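Cysteine desulfurase (Fervidobacterium islandicum, PDB 6A6E) probably catalyses, with pyridoxal phosphate as cofactor, the removal of sulfur from L-cysteine, leaving alanine and supplying the sulfur, as an enzyme-bound persulfide, for iron-sulfur cluster assembly. Local coordinates at residues S101-T104 with M105-F109; L256-F259 with L260-G263. All coordinates share one frame; numbering follows the deposited sequence.

Both contacts are local, buried and close to the second subunit, but they lie at different distances from the centre of the chain. Contact 1 is the first turns of helix 103-116, its centre about 11 Å from that of the chain, and its chemistry is that of a helix start: backbone bonds, a glycine N-cap and a threonine holding the cofactor phosphate. The centre of contact 2 is about 24 Å out, in a loop without regular structure, where a tyrosine-glutamate hydrogen bond and a CH-pi contact do the work. The loop packs against the helix within the same chain, F109 CA lying 3.4 Å from F259 CD2. Across the dimer, N108 of one subunit donates to the Y261 carbonyl of the other.

Contact 1. Residues S101-T104 with M105-F109; sequences SGTT and MGINF. With PLP (pyridoxal-5'-phosphate), chain E.
The flat carboxamide of N108 meets T104 through ND2: the acceptor T104 O lies 8° out of the amide plane, 2.9 Å from N108 ND2. Seen from the carbonyl, this donor sits 51° above the plane, while N108 N comes in closer to that plane at 3.1 Å from T104 O, so one oxygen takes two donors. ND2 also binds Y261 O of the second subunit, which pins the amide at the dimer interface. This is the N-terminus of helix 103-116 turned into a phosphate-binding site, as in the fold type I family of PLP enzymes. G102 is the N-cap; its carbonyl accepts the first turn's bond from G106 N, 3.1 Å from G102 O, and its backbone takes a shape that a side chain would jam against the preceding carbonyl. T104 grips the phosphate twice. With chi1 at -57°, OG1 stands beside its own backbone N, and both point their hydrogens at one oxygen: T104 OG1 to PLP O1P is 2.6 Å, and T104 N to the same O1P is 3.1 Å. The helix start probably adds a favourable electrostatic pull on the phosphate. T103 packs its CB against the ester oxygen O4P, while its OG1 turns to S233, whose OG also hydrogen-bonds PLP. On another side of the turn, M105 N donates to a water 2.8 Å away, which also hydrogen-bonds S101 OG. The M105 side chain runs extended past that serine, its CB 3.2 Å from S101 OG, and brings its SD 3.6 Å from S101 N, a weak N-H to sulfur bond.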
ATOM      1  N   SER A 101       3.793  -0.388   2.390  1.00 14.23           N
ATOM      2  CA  SER A 101       2.612   0.510   2.381  1.00 14.97           C
ATOM      3  C   SER A 101       2.738   1.639   3.400  1.00 13.97           C
ATOM      4  O   SER A 101       1.949   2.601   3.350  1.00 13.62           O
ATOM      5  CB  SER A 101       1.348  -0.274   2.600  1.00 15.53           C
ATOM      6  OG  SER A 101       1.294  -0.760   3.937  1.00 15.06           O
ATOM      7  N   GLY A 102       3.736   1.561   4.301  1.00 13.03           N
ATOM      8  CA  GLY A 102       3.872   2.579   5.381  1.00 12.97           C
ATOM      9  C   GLY A 102       4.653   2.120   6.594  1.00 14.60           C
ATOM     10  O   GLY A 102       5.060   0.925   6.695  1.00 14.16           O
ATOM     11  N   THR A 103       4.851   3.031   7.534  1.00 13.67           N
ATOM     12  CA  THR A 103       5.474   2.683   8.797  1.00 14.61           C
ATOM     13  C   THR A 103       4.770   1.506   9.480  1.00 14.78           C
ATOM     14  O   THR A 103       5.416   0.562   9.882  1.00 14.71           O
ATOM     15  CB  THR A 103       5.470   3.838   9.735  1.00 15.66           C
ATOM     16  OG1 THR A 103       6.186   4.924   9.149  1.00 15.61           O
ATOM     17  CG2 THR A 103       6.096   3.430  11.107  1.00 15.89           C
ATOM     18  N   THR A 104       3.449   1.604   9.642  1.00 15.27           N
ATOM     19  CA  THR A 104       2.685   0.592  10.298  1.00 14.64           C
ATOM     20  C   THR A 104       2.942  -0.790   9.708  1.00 15.03           C
ATOM     21  O   THR A 104       3.236  -1.746  10.454  1.00 16.35           O
ATOM     22  CB  THR A 104       1.193   0.937  10.295  1.00 15.54           C
ATOM     23  OG1 THR A 104       0.991   2.206  10.916  1.00 14.51           O
ATOM     24  CG2 THR A 104       0.353  -0.124  11.039  1.00 14.57           C
ATOM     25  N   MET A 105       2.845  -0.931   8.397  1.00 14.38           N
ATOM     26  CA  MET A 105       3.146  -2.236   7.772  1.00 16.54           C
ATOM     27  C   MET A 105       4.566  -2.701   8.102  1.00 14.77           C
ATOM     28  O   MET A 105       4.797  -3.859   8.425  1.00 13.67           O
ATOM     29  CB  MET A 105       2.954  -2.211   6.236  1.00 18.31           C
ATOM     30  CG  MET A 105       3.659  -3.394   5.523  1.00 21.77           C
ATOM     31  SD  MET A 105       3.227  -3.609   3.781  1.00 28.42           S
ATOM     32  CE  MET A 105       4.550  -4.708   3.181  1.00 32.84           C
ATOM     33  N   GLY A 106       5.539  -1.816   7.959  1.00 13.99           N
ATOM     34  CA  GLY A 106       6.921  -2.107   8.360  1.00 14.81           C
ATOM     35  C   GLY A 106       7.115  -2.712   9.731  1.00 14.80           C
ATOM     36  O   GLY A 106       7.804  -3.707   9.864  1.00 18.22           O
ATOM     37  N   ILE A 107       6.482  -2.153  10.747  1.00 15.29           N
ATOM     38  CA  ILE A 107       6.573  -2.694  12.085  1.00 15.38           C
ATOM     39  C   ILE A 107       5.931  -4.070  12.131  1.00 17.11           C
ATOM     40  O   ILE A 107       6.451  -5.016  12.759  1.00 16.04           O
ATOM     41  CB  ILE A 107       5.977  -1.776  13.196  1.00 16.85           C
ATOM     42  CG1 ILE A 107       6.689  -0.415  13.292  1.00 19.00           C
ATOM     43  CG2 ILE A 107       6.055  -2.433  14.578  1.00 16.13           C
ATOM     44  CD1 ILE A 107       8.088  -0.525  13.830  1.00 23.80           C
ATOM     45  N   ASN A 108       4.759  -4.196  11.529  1.00 15.98           N
ATOM     46  CA  ASN A 108       4.106  -5.512  11.525  1.00 16.04           C
ATOM     47  C   ASN A 108       4.985  -6.566  10.827  1.00 15.84           C
ATOM     48  O   ASN A 108       5.048  -7.716  11.279  1.00 16.05           O
ATOM     49  CB  ASN A 108       2.720  -5.447  10.869  1.00 15.40           C
ATOM     50  CG  ASN A 108       1.660  -4.903  11.802  1.00 14.88           C
ATOM     51  OD1 ASN A 108       1.011  -5.679  12.534  1.00 16.52           O
ATOM     52  ND2 ASN A 108       1.485  -3.566  11.824  1.00 12.98           N
ATOM     53  N   PHE A 109       5.630  -6.169   9.727  1.00 15.83           N
ATOM     54  CA  PHE A 109       6.527  -7.011   8.962  1.00 15.85           C
ATOM     55  C   PHE A 109       7.626  -7.539   9.928  1.00 16.49           C
ATOM     56  O   PHE A 109       7.919  -8.755   9.983  1.00 14.85           O
ATOM     57  CB  PHE A 109       7.062  -6.178   7.815  1.00 17.87           C
ATOM     58  CG  PHE A 109       8.171  -6.779   6.992  1.00 20.94           C
ATOM     59  CD1 PHE A 109       9.318  -7.341   7.557  1.00 25.58           C
ATOM     60  CD2 PHE A 109       8.140  -6.609   5.616  1.00 27.71           C
ATOM     61  CE1 PHE A 109      10.357  -7.830   6.770  1.00 27.11           C
ATOM     62  CE2 PHE A 109       9.181  -7.085   4.815  1.00 28.71           C
ATOM     63  CZ  PHE A 109      10.278  -7.722   5.407  1.00 26.82           C
TER
HETATM   64  N1  PLP E 501       4.957   6.305  14.463  1.00 19.48           N
HETATM   65  C2  PLP E 501       5.054   7.602  14.592  1.00 20.85           C
HETATM   66  C2A PLP E 501       5.935   8.194  15.640  1.00 22.09           C
HETATM   67  C3  PLP E 501       4.236   8.428  13.703  1.00 19.44           C
HETATM   68  O3  PLP E 501       4.300   9.740  13.845  1.00 26.25           O
HETATM   69  C4  PLP E 501       3.409   7.809  12.668  1.00 19.60           C
HETATM   70  C4A PLP E 501       2.647   8.562  11.690  1.00 18.76           C
HETATM   71  C5  PLP E 501       3.352   6.344  12.640  1.00 19.01           C
HETATM   72  C6  PLP E 501       4.138   5.706  13.551  1.00 19.13           C
HETATM   73  C5A PLP E 501       2.451   5.575  11.669  1.00 19.80           C
HETATM   74  O4P PLP E 501       2.490   5.892  10.285  1.00 18.93           O
HETATM   75  P   PLP E 501       1.443   5.385   9.154  1.00 19.91           P
HETATM   76  O1P PLP E 501       1.558   3.919   9.024  1.00 17.09           O
HETATM   77  O2P PLP E 501       0.145   5.935   9.670  1.00 20.06           O
HETATM   78  O3P PLP E 501       1.999   6.099   7.959  1.00 18.36           O
HETATM   79  O   HOH W   1       1.399   0.617   6.546  1.00 12.28           O

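Contact 2. Residues L256-F259 with L260-G263; sequences LEPF and LYGG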
ATOM      1  N   LEU A 256      16.062 -13.435   7.169  1.00 22.58           N
ATOM      2  CA  LEU A 256      14.705 -13.224   7.671  1.00 23.08           C
ATOM      3  C   LEU A 256      13.749 -13.946   6.782  1.00 21.57           C
ATOM      4  O   LEU A 256      13.886 -13.814   5.554  1.00 23.40           O
ATOM      5  CB  LEU A 256      14.320 -11.750   7.613  1.00 25.00           C
ATOM      6  CG  LEU A 256      14.487 -10.754   8.712  1.00 29.22           C
ATOM      7  CD1 LEU A 256      13.685  -9.496   8.293  1.00 26.67           C
ATOM      8  CD2 LEU A 256      14.021 -11.293  10.059  1.00 28.21           C
ATOM      9  N   GLU A 257      12.810 -14.703   7.357  1.00 19.52           N
ATOM     10  CA  GLU A 257      11.642 -15.202   6.625  1.00 20.98           C
ATOM     11  C   GLU A 257      10.778 -14.007   6.038  1.00 19.78           C
ATOM     12  O   GLU A 257      10.513 -13.032   6.740  1.00 19.48           O
ATOM     13  CB  GLU A 257      10.755 -16.073   7.531  1.00 21.28           C
ATOM     14  CG  GLU A 257       9.439 -16.615   6.901  1.00 21.77           C
ATOM     15  CD  GLU A 257       9.624 -17.738   5.885  1.00 22.54           C
ATOM     16  OE1 GLU A 257      10.732 -18.264   5.748  1.00 24.06           O
ATOM     17  OE2 GLU A 257       8.669 -18.070   5.165  1.00 20.32           O
ATOM     18  N   PRO A 258      10.354 -14.105   4.771  1.00 18.68           N
ATOM     19  CA  PRO A 258       9.515 -12.993   4.215  1.00 18.59           C
ATOM     20  C   PRO A 258       8.281 -12.848   5.054  1.00 16.86           C
ATOM     21  O   PRO A 258       7.760 -13.854   5.586  1.00 16.58           O
ATOM     22  CB  PRO A 258       9.175 -13.474   2.826  1.00 18.79           C
ATOM     23  CG  PRO A 258      10.375 -14.355   2.424  1.00 19.60           C
ATOM     24  CD  PRO A 258      10.800 -15.034   3.716  1.00 21.22           C
ATOM     25  N   PHE A 259       7.782 -11.625   5.165  1.00 17.58           N
ATOM     26  CA  PHE A 259       6.495 -11.390   5.816  1.00 17.42           C
ATOM     27  C   PHE A 259       5.295 -11.882   4.916  1.00 18.52           C
ATOM     28  O   PHE A 259       4.525 -12.742   5.293  1.00 20.94           O
ATOM     29  CB  PHE A 259       6.376  -9.863   6.154  1.00 18.98           C
ATOM     30  CG  PHE A 259       5.143  -9.491   6.832  1.00 19.57           C
ATOM     31  CD1 PHE A 259       4.505 -10.385   7.663  1.00 21.76           C
ATOM     32  CD2 PHE A 259       4.540  -8.267   6.566  1.00 22.53           C
ATOM     33  CE1 PHE A 259       3.331 -10.059   8.303  1.00 23.23           C
ATOM     34  CE2 PHE A 259       3.373  -7.917   7.235  1.00 20.83           C
ATOM     35  CZ  PHE A 259       2.791  -8.804   8.093  1.00 24.88           C
ATOM     36  N   LEU A 260       5.158 -11.276   3.757  1.00 16.53           N
ATOM     37  CA  LEU A 260       4.184 -11.588   2.765  1.00 16.22           C
ATOM     38  C   LEU A 260       4.772 -12.434   1.630  1.00 17.18           C
ATOM     39  O   LEU A 260       5.969 -12.290   1.265  1.00 17.83           O
ATOM     40  CB  LEU A 260       3.643 -10.305   2.141  1.00 18.03           C
ATOM     41  CG  LEU A 260       3.120  -9.207   3.075  1.00 18.78           C
ATOM     42  CD1 LEU A 260       2.549  -7.999   2.315  1.00 20.25           C
ATOM     43  CD2 LEU A 260       2.129  -9.809   4.015  1.00 19.44           C
ATOM     44  N   TYR A 261       3.881 -13.235   1.009  1.00 16.03           N
ATOM     45  CA  TYR A 261       4.234 -14.100  -0.098  1.00 15.51           C
ATOM     46  C   TYR A 261       3.387 -13.891  -1.306  1.00 14.39           C
ATOM     47  O   TYR A 261       2.252 -13.487  -1.188  1.00 14.57           O
ATOM     48  CB  TYR A 261       4.008 -15.536   0.358  1.00 16.14           C
ATOM     49  CG  TYR A 261       4.655 -15.897   1.669  1.00 16.01           C
ATOM     50  CD1 TYR A 261       5.986 -16.250   1.729  1.00 15.53           C
ATOM     51  CD2 TYR A 261       3.894 -15.942   2.851  1.00 16.45           C
ATOM     52  CE1 TYR A 261       6.573 -16.607   2.954  1.00 17.25           C
ATOM     53  CE2 TYR A 261       4.468 -16.291   4.066  1.00 16.14           C
ATOM     54  CZ  TYR A 261       5.774 -16.657   4.113  1.00 16.34           C
ATOM     55  OH  TYR A 261       6.307 -16.991   5.368  1.00 17.27           O
ATOM     56  N   GLY A 262       3.955 -14.177  -2.472  1.00 15.69           N
ATOM     57  CA  GLY A 262       3.273 -14.025  -3.732  1.00 16.37           C
ATOM     58  C   GLY A 262       4.284 -13.914  -4.851  1.00 18.66           C
ATOM     59  O   GLY A 262       5.406 -14.436  -4.778  1.00 19.54           O
ATOM     60  N   GLY A 263       3.907 -13.193  -5.884  1.00 18.11           N
ATOM     61  CA  GLY A 263       4.734 -13.030  -7.015  1.00 17.82           C
ATOM     62  C   GLY A 263       5.884 -12.123  -6.763  1.00 17.49           C
ATOM     63  O   GLY A 263       5.914 -11.415  -5.719  1.00 15.47           O
TER
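Y261 reaches back along the loop to E257, its hydroxyl donating to the carboxylate with OH 2.6 Å from E257 OE2. The oxygen lies at the ring's edge, in its plane, and accepts the hydrogen bond on its anti lone pair, turned away from OE1; carboxylate and ring are inclined by 54°. A bend in the glutamate chain at chi2 (73°) swings the acid round to the tyrosine. Beside it, P258 makes a looser apolar touch, CB to Y261 CE1 at 4.1 Å. One step along, F259 and L260 run side by side, and L260 lays its CD2 methyl over one face of the phenyl ring, 3.9 Å from the F259 centroid in a CH-pi contact. The polar group has a second shell. K116 NZ hydrogen-bonds Y261 OH and the carbonyls of P258 and F259, and E257 OE1 forms a salt bridge with R142 of the second subunit, so the carboxylate is held from both oxygens and is likely to stay ionised. A phenylalanine at Y261 would probably leave E257 OE2 without its hydroxyl donor and K116 short of one acceptor, so that the carboxylate is held less firmly on that side. The F259 ring also meets F259 of the second subunit, placing the loop at the dimer interface. In the fold, this segment runs between helix 250-253 and strand 268-269: F259 rests on N112 and S113 of helix 103-116, while E257, P258 and Y261 lean on F276 of strand 274-276.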